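Local atomic coordinates of putative cytochrome P450 hydroxylase (Chondromyces apiculatus DSM 436, PDB entry 6GMF), a protein that probably works as a heme-dependent monooxygenase of the cytochrome P450 family, inserting oxygen into organic substrates such as terpenes. Residues V118-T130 and P385-A397. Numbering follows the deposited sequence.
Sequences VDGLRGKSTFEAT and PSTLPLRATVASA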
loop_
_atom_site.group_PDB
_atom_site.type_symbol
_atom_site.label_atom_id
_atom_site.label_comp_id
_atom_site.label_asym_id
_atom_site.label_seq_id
_atom_site.Cartn_x
_atom_site.Cartn_y
_atom_site.Cartn_z
ATOM N N VAL A 118 -17.429 1.189 -13.014
ATOM C CA VAL A 118 -17.896 2.458 -13.637
ATOM C C VAL A 118 -19.339 2.285 -14.107
ATOM O O VAL A 118 -20.071 3.219 -14.010
ATOM C CB VAL A 118 -16.941 2.977 -14.721
ATOM C CG1 VAL A 118 -17.503 4.207 -15.400
ATOM C CG2 VAL A 118 -15.604 3.308 -14.088
ATOM N N ASP A 119 -19.756 1.074 -14.474
ATOM C CA ASP A 119 -21.179 0.839 -14.834
ATOM C C ASP A 119 -22.092 1.206 -13.658
ATOM O O ASP A 119 -23.147 1.659 -13.916
ATOM C CB ASP A 119 -21.408 -0.610 -15.260
ATOM C CG ASP A 119 -20.881 -0.923 -16.645
ATOM O OD1 ASP A 119 -20.480 -0.003 -17.324
ATOM O OD2 ASP A 119 -20.816 -2.098 -16.977
ATOM N N GLY A 120 -21.683 0.947 -12.420
ATOM C CA GLY A 120 -22.479 1.320 -11.247
ATOM C C GLY A 120 -22.627 2.821 -11.084
ATOM O O GLY A 120 -23.447 3.207 -10.291
ATOM N N LEU A 121 -21.875 3.625 -11.839
ATOM C CA LEU A 121 -21.966 5.071 -11.704
ATOM C C LEU A 121 -22.980 5.661 -12.724
ATOM O O LEU A 121 -23.269 6.861 -12.670
ATOM C CB LEU A 121 -20.564 5.660 -11.909
ATOM C CG LEU A 121 -19.477 5.105 -10.985
ATOM C CD1 LEU A 121 -18.178 5.831 -11.193
ATOM C CD2 LEU A 121 -19.904 5.225 -9.536
ATOM N N ARG A 122 -23.442 4.874 -13.700
ATOM C CA ARG A 122 -24.286 5.406 -14.790
ATOM C C ARG A 122 -25.583 5.964 -14.195
ATOM O O ARG A 122 -26.146 5.393 -13.222
ATOM C CB ARG A 122 -24.591 4.336 -15.842
ATOM C CG ARG A 122 -23.441 4.034 -16.785
ATOM C CD ARG A 122 -23.727 2.810 -17.639
ATOM N NE ARG A 122 -24.016 1.628 -16.828
ATOM C CZ ARG A 122 -24.423 0.471 -17.327
ATOM N NH1 ARG A 122 -24.413 0.289 -18.640
ATOM N NH2 ARG A 122 -24.852 -0.485 -16.522
ATOM N N GLY A 123 -26.010 7.110 -14.756
ATOM C CA GLY A 123 -27.264 7.781 -14.414
ATOM C C GLY A 123 -27.120 8.665 -13.187
ATOM O O GLY A 123 -28.086 9.300 -12.787
ATOM N N LYS A 124 -25.921 8.665 -12.576
ATOM C CA LYS A 124 -25.597 9.505 -11.417
ATOM C C LYS A 124 -24.769 10.704 -11.899
ATOM O O LYS A 124 -23.996 10.566 -12.850
ATOM C CB LYS A 124 -24.727 8.781 -10.387
ATOM C CG LYS A 124 -25.269 7.509 -9.743
ATOM C CD LYS A 124 -24.132 6.681 -9.120
ATOM C CE LYS A 124 -23.862 6.955 -7.661
ATOM N NZ LYS A 124 -24.404 5.878 -6.797
ATOM N N SER A 125 -24.899 11.850 -11.219
ATOM C CA SER A 125 -23.988 12.979 -11.506
ATOM C C SER A 125 -23.024 13.257 -10.344
ATOM O O SER A 125 -22.102 14.066 -10.520
ATOM C CB SER A 125 -24.734 14.236 -11.902
ATOM O OG SER A 125 -25.673 14.574 -10.916
ATOM N N THR A 126 -23.244 12.616 -9.193
ATOM C CA THR A 126 -22.273 12.564 -8.107
ATOM C C THR A 126 -22.082 11.106 -7.669
ATOM O O THR A 126 -23.039 10.300 -7.661
ATOM C CB THR A 126 -22.732 13.439 -6.931
ATOM O OG1 THR A 126 -22.744 14.809 -7.330
ATOM C CG2 THR A 126 -21.829 13.411 -5.723
ATOM N N PHE A 127 -20.856 10.754 -7.254
ATOM C CA PHE A 127 -20.647 9.459 -6.631
ATOM C C PHE A 127 -19.545 9.570 -5.576
ATOM O O PHE A 127 -18.757 10.526 -5.582
ATOM C CB PHE A 127 -20.298 8.391 -7.665
ATOM C CG PHE A 127 -18.983 8.589 -8.384
ATOM C CD1 PHE A 127 -18.896 9.437 -9.474
ATOM C CD2 PHE A 127 -17.837 7.911 -7.992
ATOM C CE1 PHE A 127 -17.694 9.639 -10.132
ATOM C CE2 PHE A 127 -16.637 8.101 -8.662
ATOM C CZ PHE A 127 -16.560 8.989 -9.709
ATOM N N GLU A 128 -19.540 8.598 -4.649
ATOM C CA GLU A 128 -18.543 8.532 -3.645
ATOM C C GLU A 128 -17.448 7.553 -4.092
ATOM O O GLU A 128 -17.653 6.352 -4.158
ATOM C CB GLU A 128 -19.194 8.181 -2.316
ATOM C CG GLU A 128 -18.375 8.648 -1.136
ATOM C CD GLU A 128 -17.193 7.743 -0.936
ATOM O OE1 GLU A 128 -17.416 6.574 -0.563
ATOM O OE2 GLU A 128 -16.071 8.206 -1.172
ATOM N N ALA A 129 -16.300 8.116 -4.480
ATOM C CA ALA A 129 -15.294 7.334 -5.208
ATOM C C ALA A 129 -14.698 6.222 -4.363
ATOM O O ALA A 129 -14.268 5.244 -4.934
ATOM C CB ALA A 129 -14.230 8.251 -5.721
ATOM N N THR A 130 -14.641 6.370 -3.041
ATOM C CA THR A 130 -14.011 5.336 -2.235
ATOM C C THR A 130 -14.904 4.096 -2.217
ATOM O O THR A 130 -14.530 3.047 -2.711
ATOM C CB THR A 130 -13.621 5.818 -0.839
ATOM O OG1 THR A 130 -14.774 6.132 -0.050
ATOM C CG2 THR A 130 -12.646 6.963 -0.911
ATOM N N PRO A 385 -7.917 9.270 1.270
ATOM C CA PRO A 385 -9.160 9.965 1.585
ATOM C C PRO A 385 -10.139 9.053 2.346
ATOM O O PRO A 385 -10.366 7.901 1.970
ATOM C CB PRO A 385 -9.719 10.412 0.230
ATOM C CG PRO A 385 -8.692 10.057 -0.799
ATOM C CD PRO A 385 -7.700 9.108 -0.165
ATOM N N SER A 386 -10.715 9.559 3.442
ATOM C CA SER A 386 -11.730 8.832 4.199
ATOM C C SER A 386 -13.015 8.648 3.376
ATOM O O SER A 386 -13.742 7.680 3.549
ATOM C CB SER A 386 -12.011 9.513 5.517
ATOM O OG SER A 386 -12.591 10.788 5.305
ATOM N N THR A 387 -13.290 9.633 2.531
ATOM C CA THR A 387 -14.370 9.689 1.569
ATOM C C THR A 387 -13.909 10.627 0.445
ATOM O O THR A 387 -13.048 11.494 0.690
ATOM C CB THR A 387 -15.644 10.207 2.249
ATOM O OG1 THR A 387 -16.724 10.160 1.315
ATOM C CG2 THR A 387 -15.495 11.625 2.723
ATOM N N LEU A 388 -14.435 10.452 -0.774
ATOM C CA LEU A 388 -14.083 11.285 -1.886
ATOM C C LEU A 388 -15.290 11.440 -2.807
ATOM O O LEU A 388 -15.379 10.833 -3.885
ATOM C CB LEU A 388 -12.863 10.713 -2.629
ATOM C CG LEU A 388 -12.278 11.623 -3.719
ATOM C CD1 LEU A 388 -11.750 12.895 -3.083
ATOM C CD2 LEU A 388 -11.181 10.957 -4.530
ATOM N N PRO A 389 -16.265 12.289 -2.408
ATOM C CA PRO A 389 -17.394 12.609 -3.265
ATOM C C PRO A 389 -16.871 13.348 -4.496
ATOM O O PRO A 389 -16.188 14.381 -4.338
ATOM C CB PRO A 389 -18.293 13.455 -2.355
ATOM C CG PRO A 389 -17.920 13.047 -0.971
ATOM C CD PRO A 389 -16.409 12.881 -1.067
ATOM N N LEU A 390 -17.224 12.844 -5.689
ATOM C CA LEU A 390 -16.882 13.418 -6.949
ATOM C C LEU A 390 -18.132 13.778 -7.775
ATOM O O LEU A 390 -19.159 13.078 -7.742
ATOM C CB LEU A 390 -16.085 12.374 -7.735
ATOM C CG LEU A 390 -14.553 12.454 -7.697
ATOM C CD1 LEU A 390 -13.963 13.250 -6.533
ATOM C CD2 LEU A 390 -13.914 11.109 -7.886
ATOM N N ARG A 391 -17.993 14.801 -8.620
ATOM C CA ARG A 391 -19.019 15.165 -9.571
ATOM C C ARG A 391 -18.501 14.778 -10.955
ATOM O O ARG A 391 -17.413 15.195 -11.325
ATOM C CB ARG A 391 -19.330 16.658 -9.404
ATOM C CG ARG A 391 -20.169 17.325 -10.484
ATOM C CD ARG A 391 -20.427 18.789 -10.105
ATOM N NE ARG A 391 -20.553 19.006 -8.660
ATOM C CZ ARG A 391 -21.669 18.804 -7.956
ATOM N NH1 ARG A 391 -22.779 18.417 -8.567
ATOM N NH2 ARG A 391 -21.677 18.979 -6.644
ATOM N N ALA A 392 -19.238 13.899 -11.655
ATOM C CA ALA A 392 -18.953 13.560 -13.020
ATOM C C ALA A 392 -20.134 12.783 -13.610
ATOM O O ALA A 392 -20.933 12.174 -12.873
ATOM C CB ALA A 392 -17.690 12.737 -13.114
ATOM N N THR A 393 -20.169 12.799 -14.948
ATOM C CA THR A 393 -21.132 12.119 -15.804
ATOM C C THR A 393 -20.477 10.906 -16.456
ATOM O O THR A 393 -19.430 11.053 -17.061
ATOM C CB THR A 393 -21.567 12.985 -17.002
ATOM O OG1 THR A 393 -20.415 13.385 -17.751
ATOM C CG2 THR A 393 -22.330 14.228 -16.618
ATOM N N VAL A 394 -21.164 9.761 -16.439
ATOM C CA VAL A 394 -20.634 8.556 -17.042
ATOM C C VAL A 394 -21.055 8.477 -18.516
ATOM O O VAL A 394 -22.168 8.876 -18.887
ATOM C CB VAL A 394 -21.091 7.313 -16.259
ATOM C CG1 VAL A 394 -20.354 6.064 -16.704
ATOM C CG2 VAL A 394 -20.937 7.528 -14.762
ATOM N N ALA A 395 -20.129 7.986 -19.349
ATOM C CA ALA A 395 -20.404 7.440 -20.684
ATOM C C ALA A 395 -20.214 5.915 -20.631
ATOM O O ALA A 395 -19.200 5.435 -20.123
ATOM C CB ALA A 395 -19.499 8.089 -21.705
ATOM N N SER A 396 -21.201 5.164 -21.141
ATOM C CA SER A 396 -21.213 3.695 -21.081
ATOM C C SER A 396 -19.919 3.115 -21.682
ATOM O O SER A 396 -19.204 3.788 -22.450
ATOM C CB SER A 396 -22.456 3.114 -21.735
ATOM O OG SER A 396 -22.481 3.356 -23.136
ATOM N N ALA A 397 -19.622 1.863 -21.301
ATOM C CA ALA A 397 -18.343 1.187 -21.590
ATOM C C ALA A 397 -18.155 1.069 -23.103
ATOM O O ALA A 397 -17.027 1.082 -23.582
ATOM C CB ALA A 397 -18.296 -0.172 -20.926
#
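Thr130 lays its methyl CG2 against Pro385 O and the backbone of Leu388, where 385-397 first meets 118-130. Leu388 N donates to Glu128 OE2 at 2.8 Å and 171°, on the anti side of the carboxylate. Thr130 N reaches the same oxygen from the opposite face of the carboxylate plane, so two bonds grip OE2. The Glu128 chain, with CG anti to the backbone N (chi1 -156°) and a bend at chi2, folds back to cap the helix starting at Ala129. Replacing Glu128 by an alanine removes the carboxylate, which would probably leave Leu388 N without its acceptor and Thr130 N without its side-chain cap. Leu388 O in turn accepts from Ala129 N at 2.9 Å. At Pro389 the strands begin to pair, antiparallel: Glu128 faces Pro389 and Thr126 faces Arg391 as non-hydrogen-bonded pairs, flanking the hydrogen-bonded pair Phe127-Leu390. Here Leu390 N lies 2.8 Å from Phe127 O, nearly straight at 176°, while Phe127 N returns a bond to Leu390 O. Leu390 CB makes a CH-pi contact over one face of the Phe127 ring, offset toward the rim, 4.2 Å from its centroid, and Leu121 CD1 covers the other. Ala392 CB approaches the ring edge, and Ala392 N donates to Ser125 O at 3.1 Å. Two residues on, Val394 spreads its methyls: CG1 meets Val118 CG1 at 3.6 Å and CG2 presses on Leu121 CB at a tight 3.4 Å. Strand 389-391, the chain's last, lies between 368-369 and 126-128, the strand before helix 129-134, in a three-stranded antiparallel sheet consistent with the C-terminal β3 sheet of the P450 fold and away from the heme-binding residues. Val118 and Ala397 touch Arg363 of helix 346-363, and Leu388 packs on helix 220-251.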